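Phosphoribosylaminoimidazole carboxylase (Bombyx mori, PDB 4JA0) probably catalyses two steps of purine biosynthesis, pairing an aminoimidazole ribonucleotide carboxylase with a SAICAR synthetase in one bifunctional chain. Local coordinates at residues A[265-270]-A[292-297]; A[58-63]-A[212-217]; A[174-179]-A[188-193]. All coordinates share one frame; numbering follows the deposited sequence.

Interaction 1: residues A[265-270]-A[292-297]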
loop_
_atom_site.group_PDB
_atom_site.type_symbol
_atom_site.label_atom_id
_atom_site.label_comp_id
_atom_site.label_asym_id
_atom_site.label_seq_id
_atom_site.Cartn_x
_atom_site.Cartn_y
_atom_site.Cartn_z
ATOM N N ILE A 265 -30.674 -34.603 -5.665
ATOM C CA ILE A 265 -29.862 -34.552 -4.450
ATOM C C ILE A 265 -30.170 -33.265 -3.693
ATOM O O ILE A 265 -30.385 -32.214 -4.303
ATOM C CB ILE A 265 -28.354 -34.629 -4.755
ATOM N N HIS A 266 -30.203 -33.351 -2.369
ATOM C CA HIS A 266 -30.641 -32.225 -1.555
ATOM C C HIS A 266 -29.467 -31.407 -1.057
ATOM O O HIS A 266 -28.519 -31.937 -0.469
ATOM C CB HIS A 266 -31.482 -32.707 -0.378
ATOM C CG HIS A 266 -32.683 -33.498 -0.788
ATOM N ND1 HIS A 266 -33.767 -32.933 -1.426
ATOM C CD2 HIS A 266 -32.963 -34.817 -0.662
ATOM C CE1 HIS A 266 -34.668 -33.870 -1.668
ATOM N NE2 HIS A 266 -34.204 -35.022 -1.215
ATOM N N HIS A 267 -29.532 -30.109 -1.306
ATOM C CA HIS A 267 -28.487 -29.197 -0.861
ATOM C C HIS A 267 -29.022 -27.800 -0.727
ATOM O O HIS A 267 -30.063 -27.453 -1.277
ATOM C CB HIS A 267 -27.287 -29.221 -1.809
ATOM C CG HIS A 267 -27.661 -29.089 -3.253
ATOM N ND1 HIS A 267 -28.188 -27.933 -3.789
ATOM C CD2 HIS A 267 -27.619 -29.995 -4.263
ATOM C CE1 HIS A 267 -28.438 -28.127 -5.073
ATOM N NE2 HIS A 267 -28.099 -29.369 -5.386
ATOM N N LYS A 268 -28.326 -27.018 0.074
ATOM C CA LYS A 268 -28.686 -25.630 0.245
ATOM C C LYS A 268 -27.407 -24.813 0.307
ATOM O O LYS A 268 -26.446 -25.186 0.991
ATOM C CB LYS A 268 -29.535 -25.440 1.516
ATOM C CG LYS A 268 -29.952 -24.007 1.778
ATOM C CD LYS A 268 -31.071 -23.570 0.846
ATOM C CE LYS A 268 -32.355 -24.341 1.148
ATOM N NZ LYS A 268 -33.531 -23.845 0.359
ATOM N N VAL A 269 -27.414 -23.718 -0.444
ATOM C CA VAL A 269 -26.407 -22.675 -0.365
ATOM C C VAL A 269 -27.083 -21.517 0.353
ATOM O O VAL A 269 -28.141 -21.036 -0.076
ATOM C CB VAL A 269 -25.927 -22.229 -1.774
ATOM C CG1 VAL A 269 -25.175 -20.938 -1.703
ATOM C CG2 VAL A 269 -25.076 -23.291 -2.400
ATOM N N VAL A 270 -26.522 -21.116 1.485
ATOM C CA VAL A 270 -27.081 -19.992 2.231
ATOM C C VAL A 270 -26.123 -18.805 2.176
ATOM O O VAL A 270 -24.946 -18.932 2.539
ATOM C CB VAL A 270 -27.371 -20.370 3.699
ATOM C CG1 VAL A 270 -28.107 -19.246 4.389
ATOM C CG2 VAL A 270 -28.190 -21.640 3.756
ATOM N N LEU A 292 -26.646 -22.479 -12.215
ATOM C CA LEU A 292 -25.834 -23.684 -12.127
ATOM C C LEU A 292 -26.652 -24.802 -11.490
ATOM O O LEU A 292 -26.173 -25.926 -11.367
ATOM C CB LEU A 292 -24.571 -23.430 -11.313
ATOM C CG LEU A 292 -23.562 -22.536 -12.008
ATOM C CD1 LEU A 292 -22.575 -21.973 -11.002
ATOM C CD2 LEU A 292 -22.844 -23.344 -13.079
ATOM N N GLY A 293 -27.873 -24.478 -11.066
ATOM C CA GLY A 293 -28.777 -25.474 -10.523
ATOM C C GLY A 293 -28.775 -25.603 -9.011
ATOM O O GLY A 293 -29.070 -26.670 -8.491
ATOM N N LEU A 294 -28.402 -24.547 -8.304
ATOM C CA LEU A 294 -28.336 -24.599 -6.844
ATOM C C LEU A 294 -29.590 -24.030 -6.163
ATOM O O LEU A 294 -30.286 -23.186 -6.736
ATOM C CB LEU A 294 -27.083 -23.871 -6.348
ATOM C CG LEU A 294 -25.739 -24.401 -6.854
ATOM C CD1 LEU A 294 -24.601 -23.561 -6.297
ATOM C CD2 LEU A 294 -25.541 -25.860 -6.460
ATOM N N ASP A 295 -29.874 -24.505 -4.950
ATOM C CA ASP A 295 -30.947 -23.946 -4.145
ATOM C C ASP A 295 -30.341 -22.962 -3.169
ATOM O O ASP A 295 -29.556 -23.334 -2.283
ATOM C CB ASP A 295 -31.683 -25.030 -3.365
ATOM C CG ASP A 295 -32.080 -26.169 -4.230
ATOM O OD1 ASP A 295 -32.112 -25.975 -5.463
ATOM O OD2 ASP A 295 -32.346 -27.257 -3.682
ATOM N N VAL A 296 -30.741 -21.710 -3.318
ATOM C CA VAL A 296 -30.104 -20.617 -2.637
ATOM C C VAL A 296 -31.081 -19.877 -1.753
ATOM O O VAL A 296 -32.145 -19.465 -2.211
ATOM C CB VAL A 296 -29.546 -19.637 -3.663
ATOM C CG1 VAL A 296 -28.682 -18.556 -2.984
ATOM C CG2 VAL A 296 -28.778 -20.398 -4.681
ATOM N N ASP A 297 -30.678 -19.658 -0.502
ATOM C CA ASP A 297 -31.402 -18.788 0.415
ATOM C C ASP A 297 -30.570 -17.553 0.705
ATOM O O ASP A 297 -29.367 -17.648 0.977
ATOM C CB ASP A 297 -31.698 -19.490 1.737
ATOM C CG ASP A 297 -33.042 -20.138 1.757
ATOM O OD1 ASP A 297 -33.872 -19.790 0.888
ATOM O OD2 ASP A 297 -33.277 -20.957 2.675
#
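Lys268 starts with CG anti to its backbone N (chi1 180°), then bends at chi2 and chi3 (75° and 67°), with CD 3.5 Å from Asp295 O. NZ ends near Asp297, in a long salt bridge of 3.7 Å from Lys268 NZ to Asp297 OD2. That same OD2 has a stronger partner in the hydroxyl of Tyr317. On the other face of the sheet Val269 turns CG2 anti to its carbonyl carbon, and this methyl meets Leu294 CD1 at 3.9 Å.

Between these faces the backbones pair as parallel strands. Val269 N gives a nearly straight bond to Asp295 O (2.8 Å), and Asp297 N gives one to Val269 O (2.9 Å), so Val269 is gripped by the residues before and after Val296. Just upstream, Gly293 ends helix 279-291 in a Schellman motif and lets the chain swing into the strand, completing the beta-alpha-beta crossover 267-273, 279-291, 296-300. The two backbone bonds fix the register and the methyls add apolar packing, while the lysine-aspartate pair, stretched and only partly buried, probably adds a modest electrostatic pull.

Interaction 2: residues A[58-63]-A[212-217]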
loop_
_atom_site.group_PDB
_atom_site.type_symbol
_atom_site.label_atom_id
_atom_site.label_comp_id
_atom_site.label_asym_id
_atom_site.label_seq_id
_atom_site.Cartn_x
_atom_site.Cartn_y
_atom_site.Cartn_z
ATOM N N ALA A 58 -38.820 -49.938 -29.134
ATOM C CA ALA A 58 -39.297 -49.209 -27.963
ATOM C C ALA A 58 -38.188 -49.025 -26.938
ATOM O O ALA A 58 -38.058 -47.952 -26.359
ATOM C CB ALA A 58 -40.472 -49.936 -27.337
ATOM N N ILE A 59 -37.356 -50.052 -26.769
ATOM C CA ILE A 59 -36.271 -50.026 -25.797
ATOM C C ILE A 59 -35.276 -48.924 -26.141
ATOM O O ILE A 59 -34.880 -48.126 -25.287
ATOM C CB ILE A 59 -35.494 -51.364 -25.775
ATOM C CG1 ILE A 59 -36.427 -52.551 -25.495
ATOM C CG2 ILE A 59 -34.343 -51.302 -24.772
ATOM C CD1 ILE A 59 -37.006 -52.555 -24.096
ATOM N N SER A 60 -34.883 -48.876 -27.406
ATOM C CA SER A 60 -33.952 -47.858 -27.865
ATOM C C SER A 60 -34.493 -46.452 -27.698
ATOM O O SER A 60 -33.829 -45.614 -27.103
ATOM C CB SER A 60 -33.586 -48.090 -29.326
ATOM O OG SER A 60 -32.827 -49.276 -29.451
ATOM N N ASN A 61 -35.717 -46.216 -28.161
ATOM C CA ASN A 61 -36.311 -44.884 -28.126
ATOM C C ASN A 61 -36.328 -44.358 -26.690
ATOM O O ASN A 61 -35.963 -43.200 -26.420
ATOM C CB ASN A 61 -37.727 -44.919 -28.718
ATOM C CG ASN A 61 -38.239 -43.545 -29.112
ATOM O OD1 ASN A 61 -37.688 -42.906 -29.994
ATOM N ND2 ASN A 61 -39.310 -43.098 -28.475
ATOM N N GLN A 62 -36.705 -45.222 -25.756
ATOM C CA GLN A 62 -36.725 -44.798 -24.364
ATOM C C GLN A 62 -35.313 -44.589 -23.817
ATOM O O GLN A 62 -35.066 -43.619 -23.102
ATOM C CB GLN A 62 -37.483 -45.794 -23.486
ATOM C CG GLN A 62 -38.970 -45.848 -23.743
ATOM C CD GLN A 62 -39.637 -46.866 -22.855
ATOM O OE1 GLN A 62 -39.262 -48.040 -22.846
ATOM N NE2 GLN A 62 -40.645 -46.430 -22.109
ATOM N N THR A 63 -34.390 -45.475 -24.180
ATOM C CA THR A 63 -33.019 -45.339 -23.719
ATOM C C THR A 63 -32.507 -43.986 -24.185
ATOM O O THR A 63 -32.033 -43.162 -23.407
ATOM C CB THR A 63 -32.101 -46.438 -24.291
ATOM O OG1 THR A 63 -32.602 -47.740 -23.953
ATOM C CG2 THR A 63 -30.660 -46.255 -23.785
ATOM N N ASP A 212 -28.043 -44.977 -27.676
ATOM C CA ASP A 212 -28.714 -46.078 -26.989
ATOM C C ASP A 212 -27.701 -47.178 -26.659
ATOM O O ASP A 212 -26.501 -46.906 -26.609
ATOM C CB ASP A 212 -29.895 -46.630 -27.807
ATOM C CG ASP A 212 -29.487 -47.117 -29.199
ATOM O OD1 ASP A 212 -28.324 -47.537 -29.357
ATOM O OD2 ASP A 212 -30.344 -47.139 -30.122
ATOM N N SER A 213 -28.167 -48.409 -26.438
ATOM C CA SER A 213 -27.245 -49.511 -26.142
ATOM C C SER A 213 -26.459 -49.970 -27.348
ATOM O O SER A 213 -25.588 -50.830 -27.224
ATOM C CB SER A 213 -27.936 -50.705 -25.498
ATOM O OG SER A 213 -28.344 -50.407 -24.178
ATOM N N ASP A 214 -26.751 -49.395 -28.510
ATOM C CA ASP A 214 -25.945 -49.668 -29.697
ATOM C C ASP A 214 -24.787 -48.672 -29.794
ATOM O O ASP A 214 -23.803 -48.923 -30.461
ATOM C CB ASP A 214 -26.815 -49.599 -30.961
ATOM C CG ASP A 214 -27.909 -50.674 -30.987
ATOM O OD1 ASP A 214 -27.679 -51.781 -30.448
ATOM O OD2 ASP A 214 -29.004 -50.409 -31.533
ATOM N N SER A 215 -24.889 -47.579 -29.050
ATOM C CA SER A 215 -23.939 -46.488 -29.137
ATOM C C SER A 215 -22.762 -46.644 -28.186
ATOM O O SER A 215 -21.730 -45.988 -28.356
ATOM C CB SER A 215 -24.640 -45.163 -28.809
ATOM O OG SER A 215 -25.880 -45.038 -29.476
ATOM N N TRP A 216 -22.890 -47.521 -27.203
ATOM C CA TRP A 216 -21.877 -47.579 -26.161
ATOM C C TRP A 216 -21.438 -48.961 -25.714
ATOM O O TRP A 216 -21.938 -49.981 -26.180
ATOM C CB TRP A 216 -22.315 -46.745 -24.948
ATOM C CG TRP A 216 -23.574 -47.209 -24.245
ATOM C CD1 TRP A 216 -23.988 -48.490 -24.051
ATOM C CD2 TRP A 216 -24.569 -46.373 -23.639
ATOM N NE1 TRP A 216 -25.173 -48.510 -23.363
ATOM C CE2 TRP A 216 -25.558 -47.224 -23.101
ATOM C CE3 TRP A 216 -24.716 -44.986 -23.491
ATOM C CZ2 TRP A 216 -26.682 -46.737 -22.430
ATOM C CZ3 TRP A 216 -25.830 -44.501 -22.820
ATOM C CH2 TRP A 216 -26.799 -45.374 -22.299
ATOM N N ARG A 217 -20.494 -48.975 -24.787
ATOM C CA ARG A 217 -19.998 -50.207 -24.209
ATOM C C ARG A 217 -20.115 -50.085 -22.688
ATOM O O ARG A 217 -19.486 -49.225 -22.073
ATOM C CB ARG A 217 -18.562 -50.420 -24.667
ATOM C CG ARG A 217 -18.019 -51.806 -24.463
ATOM C CD ARG A 217 -16.789 -51.996 -25.327
ATOM N NE ARG A 217 -17.115 -52.474 -26.670
ATOM C CZ ARG A 217 -16.413 -52.195 -27.771
ATOM N NH1 ARG A 217 -15.346 -51.402 -27.723
ATOM N NH2 ARG A 217 -16.793 -52.695 -28.942
#
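An Asx turn headed by Asp212, which bends the chain just before strand 216-220, meets Ser60 and Thr63 on one side of helix 57-74. Asp212 OD1 takes the N-H of Asp214 at 2.6 Å, the donor standing above the carboxylate plane. The other oxygen, Asp212 OD2, faces the helix, 3.3 Å from Ser60 OG. This is at most a weak bond, since the same hydroxyl proton could also go to the carbonyl of Lys56.

Thr63 supplies the apolar half. Its CG2, anti to the backbone N, rests 3.8 Å from Asp212 CA, and the two side chains cross at about a right angle. The hydroxyl is busy inside the helix: Thr63 OG1 gives to Ile59 O at 2.7 Å, from the opposite face of that carbonyl to Thr63 N. Within the turn, Ser215 N bonds to Asp212 O (3.0 Å) and Asp212 N to Ser215 OG (2.8 Å). Asp212 O also lies 3.5 Å above the plane of the Trp216 ring, over its centre. With near-helical angles at Ser213 and Asp214, the arrangement is that of a type I beta turn over 212-215 with an Asx turn superposed on it, both starting at Asp212.

Interaction 3: residues A[174-179]-A[188-193]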
loop_
_atom_site.group_PDB
_atom_site.type_symbol
_atom_site.label_atom_id
_atom_site.label_comp_id
_atom_site.label_asym_id
_atom_site.label_seq_id
_atom_site.Cartn_x
_atom_site.Cartn_y
_atom_site.Cartn_z
ATOM N N LEU A 174 -16.763 -34.372 -23.389
ATOM C CA LEU A 174 -17.626 -33.878 -22.308
ATOM C C LEU A 174 -18.864 -34.740 -22.072
ATOM O O LEU A 174 -19.189 -35.066 -20.937
ATOM C CB LEU A 174 -18.043 -32.437 -22.617
ATOM C CG LEU A 174 -18.853 -31.690 -21.569
ATOM C CD1 LEU A 174 -18.234 -31.936 -20.225
ATOM C CD2 LEU A 174 -18.823 -30.216 -21.875
ATOM N N ILE A 175 -19.519 -35.133 -23.161
ATOM C CA ILE A 175 -20.713 -35.975 -23.117
ATOM C C ILE A 175 -20.382 -37.343 -22.546
ATOM O O ILE A 175 -21.144 -37.900 -21.752
ATOM C CB ILE A 175 -21.318 -36.126 -24.522
ATOM C CG1 ILE A 175 -22.008 -34.827 -24.917
ATOM C CG2 ILE A 175 -22.277 -37.315 -24.607
ATOM C CD1 ILE A 175 -22.253 -34.728 -26.401
ATOM N N PHE A 176 -19.237 -37.876 -22.960
ATOM C CA PHE A 176 -18.732 -39.092 -22.374
ATOM C C PHE A 176 -18.520 -38.910 -20.857
ATOM O O PHE A 176 -18.932 -39.751 -20.060
ATOM C CB PHE A 176 -17.416 -39.493 -23.017
ATOM C CG PHE A 176 -16.826 -40.722 -22.414
ATOM C CD1 PHE A 176 -17.151 -41.969 -22.906
ATOM C CD2 PHE A 176 -16.020 -40.637 -21.279
ATOM C CE1 PHE A 176 -16.625 -43.102 -22.314
ATOM C CE2 PHE A 176 -15.503 -41.762 -20.679
ATOM C CZ PHE A 176 -15.797 -42.992 -21.193
ATOM N N GLU A 177 -17.899 -37.810 -20.453
ATOM C CA GLU A 177 -17.591 -37.613 -19.045
ATOM C C GLU A 177 -18.856 -37.511 -18.177
ATOM O O GLU A 177 -18.931 -38.100 -17.087
ATOM C CB GLU A 177 -16.730 -36.369 -18.888
ATOM C CG GLU A 177 -15.266 -36.564 -19.293
ATOM C CD GLU A 177 -14.512 -35.239 -19.375
ATOM O OE1 GLU A 177 -15.188 -34.188 -19.509
ATOM O OE2 GLU A 177 -13.258 -35.241 -19.295
ATOM N N ILE A 178 -19.865 -36.816 -18.695
ATOM C CA ILE A 178 -21.151 -36.676 -18.024
ATOM C C ILE A 178 -21.853 -38.007 -17.824
ATOM O O ILE A 178 -22.261 -38.337 -16.718
ATOM C CB ILE A 178 -22.088 -35.769 -18.843
ATOM C CG1 ILE A 178 -21.587 -34.333 -18.796
ATOM C CG2 ILE A 178 -23.537 -35.879 -18.342
ATOM C CD1 ILE A 178 -22.330 -33.424 -19.702
ATOM N N LEU A 179 -21.961 -38.769 -18.905
ATOM C CA LEU A 179 -22.607 -40.072 -18.883
ATOM C C LEU A 179 -21.793 -41.071 -18.075
ATOM O O LEU A 179 -22.357 -41.962 -17.427
ATOM C CB LEU A 179 -22.811 -40.586 -20.306
ATOM C CG LEU A 179 -23.713 -39.688 -21.147
ATOM C CD1 LEU A 179 -23.753 -40.209 -22.552
ATOM C CD2 LEU A 179 -25.109 -39.641 -20.559
ATOM N N CYS A 188 -22.148 -48.868 -12.908
ATOM C CA CYS A 188 -21.734 -49.281 -14.248
ATOM C C CYS A 188 -20.621 -48.411 -14.815
ATOM O O CYS A 188 -20.698 -47.180 -14.801
ATOM C CB CYS A 188 -22.910 -49.282 -15.219
ATOM S SG CYS A 188 -24.193 -50.426 -14.784
ATOM N N ALA A 189 -19.594 -49.074 -15.333
ATOM C CA ALA A 189 -18.504 -48.393 -16.005
ATOM C C ALA A 189 -18.863 -48.146 -17.454
ATOM O O ALA A 189 -19.093 -49.081 -18.204
ATOM C CB ALA A 189 -17.242 -49.210 -15.907
ATOM N N LEU A 190 -18.935 -46.879 -17.844
ATOM C CA LEU A 190 -19.093 -46.534 -19.246
ATOM C C LEU A 190 -17.698 -46.613 -19.822
ATOM O O LEU A 190 -16.777 -45.944 -19.334
ATOM C CB LEU A 190 -19.692 -45.140 -19.409
ATOM C CG LEU A 190 -19.983 -44.698 -20.846
ATOM C CD1 LEU A 190 -21.001 -45.628 -21.495
ATOM C CD2 LEU A 190 -20.466 -43.237 -20.910
ATOM N N ILE A 191 -17.544 -47.431 -20.859
ATOM C CA ILE A 191 -16.223 -47.800 -21.367
ATOM C C ILE A 191 -15.888 -47.033 -22.616
ATOM O O ILE A 191 -14.775 -46.551 -22.769
ATOM C CB ILE A 191 -16.099 -49.348 -21.598
ATOM C CG1 ILE A 191 -15.433 -50.015 -20.404
ATOM C CG2 ILE A 191 -15.187 -49.663 -22.738
ATOM C CD1 ILE A 191 -16.235 -50.002 -19.187
ATOM N N ASP A 192 -16.858 -46.914 -23.507
ATOM C CA ASP A 192 -16.672 -46.096 -24.685
ATOM C C ASP A 192 -18.006 -45.658 -25.243
ATOM O O ASP A 192 -19.042 -46.082 -24.750
ATOM C CB ASP A 192 -15.785 -46.784 -25.744
ATOM C CG ASP A 192 -16.321 -48.145 -26.204
ATOM O OD1 ASP A 192 -15.585 -49.141 -26.052
ATOM O OD2 ASP A 192 -17.426 -48.215 -26.795
ATOM N N MET A 193 -17.977 -44.760 -26.225
ATOM C CA MET A 193 -19.203 -44.216 -26.807
ATOM C C MET A 193 -19.009 -43.755 -28.220
ATOM O O MET A 193 -17.908 -43.393 -28.600
ATOM C CB MET A 193 -19.647 -42.979 -26.059
ATOM C CG MET A 193 -20.586 -43.181 -24.936
ATOM S SD MET A 193 -21.070 -41.492 -24.646
ATOM C CE MET A 193 -22.296 -41.345 -25.928
#
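Phe176 and Leu179 on helix 162-183 face Leu190 and Met193 on the first part of strand 188-200, and the four side chains fit as alternating bumps and hollows. The two segments run nearly antiparallel, at 153°, with their axes 9.3 Å apart. The strand is irregular here: Ile191 takes a helical psi of -43°, and Ile191 and Asp192 both turn their CB away from the helix, leaving Leu190 and Met193 as the bumps and the backbone between them as a hollow.

Phe176 fills that hollow. Its CG is anti to the backbone N (chi1 178°), and the ring enters with one edge leading, near Met193 CB and with CE1 3.8 Å from Asp192 CA. CZ comes to 3.6 Å from Leu190 O. Leu190 in turn pushes CD2 into the notch between Leu179 and the ring, 3.6 Å from Leu179 CB and 4.1 Å from Phe176 CD1, while Leu190 and Phe176 slide past each other in opposite directions.

Met193 fills the next notch. Its SD touches Leu179 CD1 at 3.6 Å, the two chains crossing at about a right angle, and also approaches Phe176 CA. The chain bends at chi3, and CE comes 4.2 Å from Ile175 CG2.

Beyond the strand, the side chain of Asp192, about 5 Å from a bound sulfate that probably came from the crystallisation liquor, forms a salt bridge with Arg217. Ile175 and Leu179 also touch helix 57-74, which packs beside helix 162-183. The whole is a buried helix-on-sheet interface of the SAICAR synthetase domain, with apolar side chains interlocking across it.

How the interactions relate
Interactions 2 and 3 belong to the SAICAR synthetase region and interaction 1 to the AIR carboxylase region, its nearest atoms about 12 Å from interaction 3. Interactions 2 and 3 are buried and reach the same sheet: strands 216-220 and 188-200 are neighbours in it, Trp216 packs on Leu190, and Arg217 NH1 forms a salt bridge with Asp192 OD1 (2.8 Å). Helix 57-74, which meets the turn in interaction 2, also touches the helix of interaction 3. Chemistry follows place. The helix-sheet face of interaction 3 is apolar, the turn of interaction 2 mixes local polar bonds with a methyl contact, and partly buried interaction 1 relies on strand-to-strand backbone bonds at the edge, within this chain, of a parallel sheet.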